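Local coordinates for protein beta-galactosidase (Streptococcus pneumoniae, PDB 4CUA) that hydrolyses terminal beta-galactosides as a multi-domain enzyme, of which this calcium-containing beta-sandwich is a carbohydrate-binding module that probably recognises galactose-type sugars, at residues F21-S32 / P112-F122; F83-P92 / Q139-H147. All coordinates share one frame; numbering follows the deposited sequence. Where two conformers were deposited one is given.

Contact 1 of 2, residues F21-S32 / P112-F122. With EDO (1,2-ethanediol), chain H; EDO (1,2-ethanediol), chain F; EDO (1,2-ethanediol), chain D.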
loop_
_atom_site.group_PDB
_atom_site.type_symbol
_atom_site.label_atom_id
_atom_site.label_comp_id
_atom_site.label_asym_id
_atom_site.label_seq_id
_atom_site.Cartn_x
_atom_site.Cartn_y
_atom_site.Cartn_z
ATOM N N PHE A 21 3.750 0.544 4.663
ATOM C CA PHE A 21 3.484 -0.424 5.730
ATOM C C PHE A 21 2.531 -1.486 5.150
ATOM O O PHE A 21 1.827 -1.272 4.168
ATOM C CB PHE A 21 2.882 0.268 6.961
ATOM C CG PHE A 21 1.545 0.955 6.700
ATOM C CD1 PHE A 21 0.346 0.276 6.810
ATOM C CD2 PHE A 21 1.484 2.329 6.372
ATOM C CE1 PHE A 21 -0.848 0.902 6.612
ATOM C CE2 PHE A 21 0.294 2.927 6.150
ATOM C CZ PHE A 21 -0.879 2.216 6.239
ATOM N N ALA A 22 2.537 -2.676 5.787
ATOM C CA ALA A 22 1.667 -3.760 5.412
ATOM C C ALA A 22 1.211 -4.495 6.621
ATOM O O ALA A 22 1.912 -4.522 7.631
ATOM C CB ALA A 22 2.356 -4.718 4.490
ATOM N N SER A 23 0.022 -5.079 6.539
ATOM C CA SER A 23 -0.441 -5.907 7.672
ATOM C C SER A 23 0.469 -7.137 7.866
ATOM O O SER A 23 0.720 -7.567 8.994
ATOM C CB SER A 23 -1.866 -6.345 7.379
ATOM O OG SER A 23 -2.000 -6.991 6.162
ATOM N N ASP A 24 0.957 -7.701 6.785
ATOM C CA ASP A 24 1.812 -8.864 6.753
ATOM C C ASP A 24 2.507 -8.902 5.406
ATOM O O ASP A 24 2.034 -8.337 4.390
ATOM C CB ASP A 24 1.007 -10.154 6.973
ATOM C CG ASP A 24 1.844 -11.325 7.239
ATOM O OD1 ASP A 24 2.847 -11.222 7.947
ATOM O OD2 ASP A 24 1.461 -12.451 6.716
ATOM N N SER A 25 3.650 -9.595 5.350
ATOM C CA SER A 25 4.414 -9.761 4.170
ATOM C C SER A 25 5.162 -11.087 4.065
ATOM O O SER A 25 5.565 -11.633 5.099
ATOM C CB SER A 25 5.496 -8.666 4.034
ATOM O OG SER A 25 4.957 -7.354 4.251
ATOM N N ASN A 26 5.423 -11.582 2.852
ATOM C CA ASN A 26 6.427 -12.561 2.681
ATOM C C ASN A 26 7.767 -11.902 3.050
ATOM O O ASN A 26 8.116 -10.886 2.479
ATOM C CB ASN A 26 6.411 -13.036 1.239
ATOM C CG ASN A 26 7.478 -14.032 0.932
ATOM O OD1 ASN A 26 7.822 -14.841 1.796
ATOM N ND2 ASN A 26 8.056 -13.964 -0.236
ATOM N N PRO A 27 8.538 -12.444 4.004
ATOM C CA PRO A 27 9.655 -11.655 4.530
ATOM C C PRO A 27 10.697 -11.221 3.531
ATOM O O PRO A 27 11.293 -10.159 3.736
ATOM C CB PRO A 27 10.225 -12.565 5.600
ATOM C CG PRO A 27 9.014 -13.253 6.104
ATOM C CD PRO A 27 8.221 -13.577 4.882
ATOM N N SER A 28 10.924 -11.954 2.474
ATOM C CA SER A 28 11.921 -11.571 1.470
ATOM C C SER A 28 11.360 -10.535 0.475
ATOM O O SER A 28 12.111 -10.070 -0.420
ATOM C CB SER A 28 12.406 -12.794 0.658
ATOM O OG SER A 28 11.306 -13.378 0.045
ATOM N N ASP A 29 10.076 -10.181 0.648
ATOM C CA ASP A 29 9.372 -9.190 -0.168
ATOM C C ASP A 29 8.835 -8.076 0.736
ATOM O O ASP A 29 7.615 -7.878 0.832
ATOM C CB ASP A 29 8.204 -9.815 -0.908
ATOM C CG ASP A 29 8.602 -10.823 -1.945
ATOM O OD1 ASP A 29 9.571 -10.605 -2.695
ATOM O OD2 ASP A 29 7.822 -11.821 -2.098
ATOM N N PRO A 30 9.736 -7.357 1.405
ATOM C CA PRO A 30 9.269 -6.362 2.390
ATOM C C PRO A 30 8.482 -5.254 1.723
ATOM O O PRO A 30 8.712 -4.930 0.547
ATOM C CB PRO A 30 10.546 -5.808 2.964
ATOM C CG PRO A 30 11.570 -6.081 1.906
ATOM C CD PRO A 30 11.183 -7.401 1.330
ATOM N N VAL A 31 7.568 -4.630 2.444
ATOM C CA VAL A 31 6.698 -3.599 1.884
ATOM C C VAL A 31 7.437 -2.342 1.510
ATOM O O VAL A 31 6.938 -1.586 0.719
ATOM C CB VAL A 31 5.508 -3.324 2.856
ATOM C CG1 VAL A 31 5.960 -2.508 4.035
ATOM C CG2 VAL A 31 4.343 -2.663 2.095
ATOM N N SER A 32 8.599 -2.116 2.073
ATOM C CA SER A 32 9.463 -0.988 1.659
ATOM C C SER A 32 9.753 -1.049 0.164
ATOM O O SER A 32 10.013 -0.035 -0.485
ATOM C CB SER A 32 10.778 -1.009 2.470
ATOM O OG SER A 32 11.406 -2.270 2.378
ATOM N N PRO A 112 7.333 -2.353 9.966
ATOM C CA PRO A 112 6.327 -1.907 8.984
ATOM C C PRO A 112 5.831 -2.937 8.002
ATOM O O PRO A 112 4.714 -2.805 7.566
ATOM C CB PRO A 112 6.990 -0.741 8.232
ATOM C CG PRO A 112 8.332 -0.635 8.784
ATOM C CD PRO A 112 8.534 -1.487 9.970
ATOM N N SER A 113 6.582 -4.011 7.747
ATOM C CA SER A 113 6.113 -5.070 6.857
ATOM C C SER A 113 5.113 -6.009 7.579
ATOM O O SER A 113 4.552 -6.866 6.911
ATOM C CB SER A 113 7.277 -5.890 6.308
ATOM O OG SER A 113 7.937 -5.161 5.257
ATOM N N PHE A 114 5.018 -5.859 8.886
ATOM C CA PHE A 114 4.249 -6.830 9.693
ATOM C C PHE A 114 3.422 -6.138 10.746
ATOM O O PHE A 114 3.468 -6.454 11.940
ATOM C CB PHE A 114 5.234 -7.806 10.371
ATOM C CG PHE A 114 6.107 -8.490 9.414
ATOM C CD1 PHE A 114 5.702 -9.621 8.729
ATOM C CD2 PHE A 114 7.379 -8.007 9.173
ATOM C CE1 PHE A 114 6.567 -10.191 7.827
ATOM C CE2 PHE A 114 8.246 -8.607 8.276
ATOM C CZ PHE A 114 7.831 -9.710 7.618
ATOM N N VAL A 115 2.640 -5.122 10.378
ATOM C CA VAL A 115 1.954 -4.288 11.344
ATOM C C VAL A 115 0.971 -5.133 12.177
ATOM O O VAL A 115 0.746 -4.868 13.332
ATOM C CB VAL A 115 1.273 -3.105 10.638
ATOM C CG1 VAL A 115 0.489 -2.314 11.642
ATOM C CG2 VAL A 115 2.290 -2.210 9.935
ATOM N N GLY A 116 0.429 -6.156 11.567
ATOM C CA GLY A 116 -0.489 -7.026 12.317
ATOM C C GLY A 116 0.111 -7.757 13.471
ATOM O O GLY A 116 -0.656 -8.310 14.292
ATOM N N ASN A 117 1.430 -7.840 13.549
ATOM C CA ASN A 117 2.153 -8.494 14.660
ATOM C C ASN A 117 2.561 -7.568 15.769
ATOM O O ASN A 117 3.319 -7.978 16.668
ATOM C CB ASN A 117 3.328 -9.234 14.095
ATOM C CG ASN A 117 3.779 -10.374 14.963
ATOM O OD1 ASN A 117 2.962 -11.037 15.591
ATOM N ND2 ASN A 117 5.096 -10.614 14.968
ATOM N N GLU A 118 2.035 -6.346 15.814
ATOM C CA GLU A 118 2.327 -5.394 16.894
ATOM C C GLU A 118 1.063 -4.622 17.241
ATOM O O GLU A 118 0.143 -4.616 16.457
ATOM C CB GLU A 118 3.482 -4.477 16.567
ATOM C CG GLU A 118 3.218 -3.483 15.430
ATOM C CD GLU A 118 4.463 -2.709 15.068
ATOM O OE1 GLU A 118 5.330 -3.249 14.383
ATOM O OE2 GLU A 118 4.630 -1.512 15.446
ATOM N N ASP A 119 1.056 -3.997 18.415
ATOM C CA ASP A 119 -0.030 -3.121 18.829
ATOM C C ASP A 119 0.099 -1.818 18.101
ATOM O O ASP A 119 1.066 -1.091 18.266
ATOM C CB ASP A 119 0.024 -2.839 20.324
ATOM C CG ASP A 119 -0.309 -4.042 21.151
ATOM O OD1 ASP A 119 -0.766 -5.104 20.647
ATOM O OD2 ASP A 119 -0.138 -3.887 22.358
ATOM N N HIS A 120 -0.883 -1.547 17.262
ATOM C CA HIS A 120 -0.842 -0.331 16.461
ATOM C C HIS A 120 -2.248 0.058 16.067
ATOM O O HIS A 120 -3.038 -0.774 15.681
ATOM C CB HIS A 120 0.036 -0.587 15.227
ATOM C CG HIS A 120 0.449 0.667 14.542
ATOM N ND1 HIS A 120 -0.376 1.318 13.669
ATOM C CD2 HIS A 120 1.560 1.428 14.644
ATOM C CE1 HIS A 120 0.222 2.404 13.219
ATOM N NE2 HIS A 120 1.384 2.511 13.824
ATOM N N VAL A 121 -2.460 1.386 16.020
ATOM C CA VAL A 121 -3.757 1.956 15.607
ATOM C C VAL A 121 -4.224 1.458 14.266
ATOM O O VAL A 121 -5.418 1.342 13.974
ATOM C CB VAL A 121 -3.766 3.477 15.638
ATOM C CG1 VAL A 121 -3.658 3.956 17.082
ATOM C CG2 VAL A 121 -2.693 4.115 14.755
ATOM N N PHE A 122 -3.288 1.132 13.392
ATOM C CA PHE A 122 -3.697 0.663 12.092
ATOM C C PHE A 122 -4.468 -0.653 12.112
ATOM O O PHE A 122 -5.179 -0.941 11.185
ATOM C CB PHE A 122 -2.508 0.481 11.127
ATOM C CG PHE A 122 -1.835 1.741 10.706
ATOM C CD1 PHE A 122 -2.417 3.007 10.823
ATOM C CD2 PHE A 122 -0.567 1.658 10.136
ATOM C CE1 PHE A 122 -1.751 4.162 10.417
ATOM C CE2 PHE A 122 0.086 2.805 9.698
ATOM C CZ PHE A 122 -0.504 4.038 9.827
HETATM C C1 EDO H . -0.059 5.184 17.565
HETATM O O1 EDO H . -0.400 5.030 18.953
HETATM C C2 EDO H . 0.488 3.819 17.086
HETATM O O2 EDO H . -0.435 2.803 17.422
HETATM C C1 EDO F . 13.310 -8.198 -3.118
HETATM O O1 EDO F . 12.962 -7.874 -1.794
HETATM C C2 EDO F . 12.276 -9.136 -3.716
HETATM O O2 EDO F . 11.007 -8.460 -3.926
HETATM C C1 EDO D . 6.482 -14.509 -5.652
HETATM O O1 EDO D . 7.457 -14.873 -6.614
HETATM C C2 EDO D . 7.075 -14.156 -4.305
HETATM O O2 EDO D . 7.892 -12.951 -4.478
HETATM O O HOH W 1 9.279 -2.807 5.142
#
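In the carbohydrate-binding module's beta-sandwich, the end of edge strand 19-22 and the loop after it are laced to the long connection between strands 94-100 and 128-130. Ala22 is held through both backbone polar groups: its N donates to Pro112 O (2.8 Å) and its O accepts from Val115 N (2.9 Å, N-H...O 168°). Gly116 N adds a third backbone bond, to a lone pair of Ser23 O. Ser113 works from both ends. Its O takes the hydroxyl of Ser25 in the carbonyl plane (OG to O 2.7 Å), and its OG, turned beside its own backbone N (chi1 -77°) and thus next to Pro30 and Val31, accepts from Val31 N at 2.9 Å while bonding a water that Ser32 N reaches. The buried Phe21 and Phe122 rings stack face to face, centroids 4.3 Å apart and planes at 29°, with Phe122 CE2 over the centre of the Phe21 ring. Phe114 instead offers its edge: Asp24 OD1 lies in the ring plane near CD1 (3.4 Å), and Pro27 CG nears CZ. Asp24 also salt-bridges Arg54. Backbone bonds, serine hydroxyls and a ring stack thus fix loop 112-122 against the sheet edge without a charge pair between the segments.

Contact 2 of 2, residues F83-P92 / Q139-H147. With EDO (1,2-ethanediol), chain D.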
loop_
_atom_site.group_PDB
_atom_site.type_symbol
_atom_site.label_atom_id
_atom_site.label_comp_id
_atom_site.label_asym_id
_atom_site.label_seq_id
_atom_site.Cartn_x
_atom_site.Cartn_y
_atom_site.Cartn_z
ATOM N N PHE A 83 0.533 -3.898 -9.989
ATOM C CA PHE A 83 0.466 -5.305 -9.631
ATOM C C PHE A 83 1.455 -6.125 -10.427
ATOM O O PHE A 83 1.637 -5.928 -11.646
ATOM C CB PHE A 83 -0.978 -5.824 -9.804
ATOM C CG PHE A 83 -1.952 -5.195 -8.859
ATOM C CD1 PHE A 83 -1.912 -5.494 -7.503
ATOM C CD2 PHE A 83 -2.885 -4.247 -9.289
ATOM C CE1 PHE A 83 -2.804 -4.884 -6.622
ATOM C CE2 PHE A 83 -3.747 -3.631 -8.408
ATOM C CZ PHE A 83 -3.712 -3.948 -7.072
ATOM N N HIS A 84 2.018 -7.151 -9.796
ATOM C CA HIS A 84 2.905 -8.092 -10.410
ATOM C C HIS A 84 2.296 -9.482 -10.378
ATOM O O HIS A 84 1.536 -9.775 -9.508
ATOM C CB HIS A 84 4.302 -8.018 -9.737
ATOM C CG HIS A 84 5.097 -9.288 -9.811
ATOM N ND1 HIS A 84 4.877 -10.325 -8.954
ATOM C CD2 HIS A 84 6.052 -9.705 -10.672
ATOM C CE1 HIS A 84 5.686 -11.329 -9.243
ATOM N NE2 HIS A 84 6.419 -10.982 -10.285
ATOM N N GLU A 85 2.646 -10.303 -11.341
ATOM C CA GLU A 85 2.161 -11.686 -11.324
ATOM C C GLU A 85 3.207 -12.636 -11.838
ATOM O O GLU A 85 3.949 -12.358 -12.778
ATOM C CB GLU A 85 0.881 -11.851 -12.153
ATOM C CG GLU A 85 1.061 -11.722 -13.649
ATOM C CD GLU A 85 -0.224 -11.988 -14.418
ATOM O OE1 GLU A 85 -1.225 -12.383 -13.817
ATOM O OE2 GLU A 85 -0.238 -11.767 -15.644
ATOM N N ASP A 86 3.212 -13.812 -11.217
ATOM C CA ASP A 86 3.997 -14.962 -11.657
ATOM C C ASP A 86 3.130 -16.218 -11.314
ATOM O O ASP A 86 1.957 -16.067 -11.031
ATOM C CB ASP A 86 5.424 -14.964 -11.126
ATOM C CG ASP A 86 5.523 -15.090 -9.585
ATOM O OD1 ASP A 86 4.581 -15.552 -8.917
ATOM O OD2 ASP A 86 6.646 -14.728 -9.098
ATOM N N HIS A 87 3.711 -17.418 -11.346
ATOM C CA HIS A 87 2.930 -18.619 -11.043
ATOM C C HIS A 87 2.279 -18.538 -9.660
ATOM O O HIS A 87 1.160 -19.017 -9.468
ATOM C CB HIS A 87 3.815 -19.872 -11.140
ATOM C CG HIS A 87 3.083 -21.151 -10.878
ATOM N ND1 HIS A 87 2.076 -21.617 -11.700
ATOM C CD2 HIS A 87 3.229 -22.079 -9.898
ATOM C CE1 HIS A 87 1.620 -22.765 -11.225
ATOM N NE2 HIS A 87 2.295 -23.061 -10.130
ATOM N N GLY A 88 2.978 -17.906 -8.714
ATOM C CA GLY A 88 2.556 -17.878 -7.337
ATOM C C GLY A 88 1.774 -16.719 -6.759
ATOM O O GLY A 88 1.116 -16.859 -5.755
ATOM N N VAL A 89 1.810 -15.559 -7.474
ATOM C CA VAL A 89 1.163 -14.375 -7.023
ATOM C C VAL A 89 0.521 -13.619 -8.165
ATOM O O VAL A 89 0.877 -13.872 -9.330
ATOM C CB VAL A 89 2.177 -13.393 -6.327
ATOM C CG1 VAL A 89 2.745 -14.026 -5.056
ATOM C CG2 VAL A 89 3.267 -12.911 -7.236
ATOM N N GLY A 90 -0.333 -12.673 -7.833
ATOM C CA GLY A 90 -0.888 -11.756 -8.824
ATOM C C GLY A 90 -1.756 -10.714 -8.218
ATOM O O GLY A 90 -1.760 -10.476 -7.015
ATOM N N ALA A 91 -2.516 -10.015 -9.072
ATOM C CA ALA A 91 -3.495 -9.030 -8.604
ATOM C C ALA A 91 -4.518 -9.723 -7.682
ATOM O O ALA A 91 -4.777 -10.927 -7.821
ATOM C CB ALA A 91 -4.175 -8.439 -9.820
ATOM N N PRO A 92 -5.113 -8.977 -6.768
ATOM C CA PRO A 92 -6.083 -9.592 -5.837
ATOM C C PRO A 92 -7.443 -9.783 -6.513
ATOM O O PRO A 92 -7.742 -9.128 -7.503
ATOM C CB PRO A 92 -6.192 -8.571 -4.737
ATOM C CG PRO A 92 -5.840 -7.226 -5.403
ATOM C CD PRO A 92 -4.871 -7.567 -6.478
ATOM N N GLN A 139 -11.204 -4.075 -14.464
ATOM C CA GLN A 139 -10.486 -5.226 -13.932
ATOM C C GLN A 139 -9.049 -4.858 -13.671
ATOM O O GLN A 139 -8.394 -4.218 -14.487
ATOM C CB GLN A 139 -10.529 -6.402 -14.864
ATOM C CG GLN A 139 -10.153 -6.123 -16.269
ATOM C CD GLN A 139 -10.979 -6.947 -17.247
ATOM O OE1 GLN A 139 -11.509 -8.026 -16.920
ATOM N NE2 GLN A 139 -11.087 -6.434 -18.469
ATOM N N LEU A 140 -8.542 -5.295 -12.534
ATOM C CA LEU A 140 -7.133 -5.082 -12.230
ATOM C C LEU A 140 -6.290 -5.888 -13.175
ATOM O O LEU A 140 -6.636 -7.036 -13.542
ATOM C CB LEU A 140 -6.873 -5.515 -10.784
ATOM C CG LEU A 140 -7.712 -4.849 -9.707
ATOM C CD1 LEU A 140 -7.265 -5.351 -8.332
ATOM C CD2 LEU A 140 -7.651 -3.342 -9.792
ATOM N N LYS A 141 -5.133 -5.327 -13.546
ATOM C CA LYS A 141 -4.222 -5.972 -14.440
ATOM C C LYS A 141 -2.800 -5.953 -13.873
ATOM O O LYS A 141 -2.276 -4.924 -13.434
ATOM C CB LYS A 141 -4.196 -5.269 -15.800
ATOM C CG LYS A 141 -5.494 -5.401 -16.590
ATOM C CD LYS A 141 -5.555 -6.746 -17.316
ATOM C CE LYS A 141 -6.942 -7.074 -17.883
ATOM N NZ LYS A 141 -7.637 -5.851 -18.389
ATOM N N ALA A 142 -2.161 -7.100 -13.865
ATOM C CA ALA A 142 -0.767 -7.123 -13.594
ATOM C C ALA A 142 -0.046 -6.558 -14.784
ATOM O O ALA A 142 -0.528 -6.602 -15.913
ATOM C CB ALA A 142 -0.281 -8.531 -13.322
ATOM N N GLY A 143 1.145 -6.026 -14.535
ATOM C CA GLY A 143 2.030 -5.565 -15.603
ATOM C C GLY A 143 1.908 -4.096 -15.978
ATOM O O GLY A 143 2.470 -3.678 -16.969
ATOM N N GLU A 144 1.198 -3.320 -15.180
ATOM C CA GLU A 144 1.059 -1.905 -15.405
ATOM C C GLU A 144 0.633 -1.242 -14.127
ATOM O O GLU A 144 0.155 -1.933 -13.204
ATOM C CB GLU A 144 0.026 -1.606 -16.526
ATOM C CG GLU A 144 -1.388 -1.950 -16.150
ATOM C CD GLU A 144 -2.383 -1.888 -17.316
ATOM O OE1 GLU A 144 -2.350 -2.767 -18.145
ATOM O OE2 GLU A 144 -3.245 -0.990 -17.288
HETATM N N MSE A 145 0.749 0.086 -14.068
HETATM C CA MSE A 145 0.237 0.885 -12.943
HETATM C C MSE A 145 -1.245 1.009 -13.093
HETATM O O MSE A 145 -1.750 1.496 -14.131
HETATM C CB MSE A 145 0.894 2.242 -12.967
HETATM C CG MSE A 145 2.408 2.269 -12.805
HETATM SE SE MSE A 145 3.106 1.372 -11.194
HETATM C CE MSE A 145 2.460 2.628 -9.866
ATOM N N ASN A 146 -1.986 0.524 -12.108
ATOM C CA ASN A 146 -3.468 0.557 -12.105
ATOM C C ASN A 146 -3.868 1.787 -11.332
ATOM O O ASN A 146 -3.487 1.965 -10.192
ATOM C CB ASN A 146 -4.033 -0.686 -11.379
ATOM C CG ASN A 146 -3.912 -1.958 -12.188
ATOM O OD1 ASN A 146 -4.914 -2.599 -12.478
ATOM N ND2 ASN A 146 -2.685 -2.364 -12.582
ATOM N N HIS A 147 -4.656 2.670 -11.951
ATOM C CA HIS A 147 -4.943 3.971 -11.363
ATOM C C HIS A 147 -6.332 4.041 -10.743
ATOM O O HIS A 147 -7.285 3.598 -11.350
ATOM C CB HIS A 147 -4.848 5.030 -12.477
ATOM C CG HIS A 147 -3.531 5.064 -13.131
ATOM N ND1 HIS A 147 -2.417 5.507 -12.491
ATOM C CD2 HIS A 147 -3.134 4.647 -14.340
ATOM C CE1 HIS A 147 -1.370 5.398 -13.292
ATOM N NE2 HIS A 147 -1.784 4.906 -14.428
HETATM C C1 EDO D . 6.482 -14.509 -5.652
HETATM O O1 EDO D . 7.457 -14.873 -6.614
HETATM C C2 EDO D . 7.075 -14.156 -4.305
HETATM O O2 EDO D . 7.892 -12.951 -4.478
#
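The backbones meet at one point, where Gly143 N donates to Phe83 O at 2.9 Å with an N-H...O angle of 167°, the donor tilted from the carbonyl plane; Ala142 CA adds a C-H...O contact to the same oxygen. The contact joins the turn leading into strand 145-155 to the end of its antiparallel partner, strand 70-83, in the beta-sandwich of the galactose-binding-domain family. Gly143 has a positive phi, a backbone shape in which a CB would collide with the carbonyl oxygen of Ala142. The Phe83 ring is central to the apolar contact. Its CG stands beside the backbone N (chi1 -66°), which lays the ring beside Leu140 and Asn146. Leu140 CD1 meets the ring obliquely, 3.9 Å from CE2, and the same methyl packs crosswise on the Pro92 ring, 3.8 Å from its CD; Ala91 CB faces Leu140 CB. The Asn146 amide lies at the edge of the Phe83 ring, turned 79° from its plane, with ND2 3.8 Å from CD2. That amide is pinned on both of its polar atoms: OD1 receives Lys141 N on a lone pair (2.9 Å), and ND2 gives a hydrogen to Lys141 O (2.7 Å), with a weak bond to Glu144 O. Further out, Ala142 CB rests against the Glu85 side chain from CB to the carboxylate carbon, 3.5 Å from CG. Met162 and Ile173 also pack on Phe83, joining this patch to strands 157-163 and 172-177. Asn146 bonds both backbone polar groups of Lys141, which satisfies its own buried amide and probably holds the turn; Leu140 packs on Phe83 and Pro92, while a single hydrogen bond crosses between the segments.

Contacts 1 and 2 have their centres about 20 Å apart and do not touch, their nearest atoms lying about 6 Å from each other. Both reach the same antiparallel sheet: 21-32 continues from strand 19-22, which pairs with 58-67, and that strand pairs in turn with 70-83, from whose end 83-92 runs. Along the chain the segments alternate, 21-32, 83-92, 112-122, 139-147, so the two contacts cross in chain order within a single beta-sandwich domain. A 1,2-ethanediol, probably from the crystallisation liquor, bridges the two sites by bonding Asp29 of contact 1, Asp86 of contact 2 and Arg48. The two contacts tie connecting loops to different strands of the module.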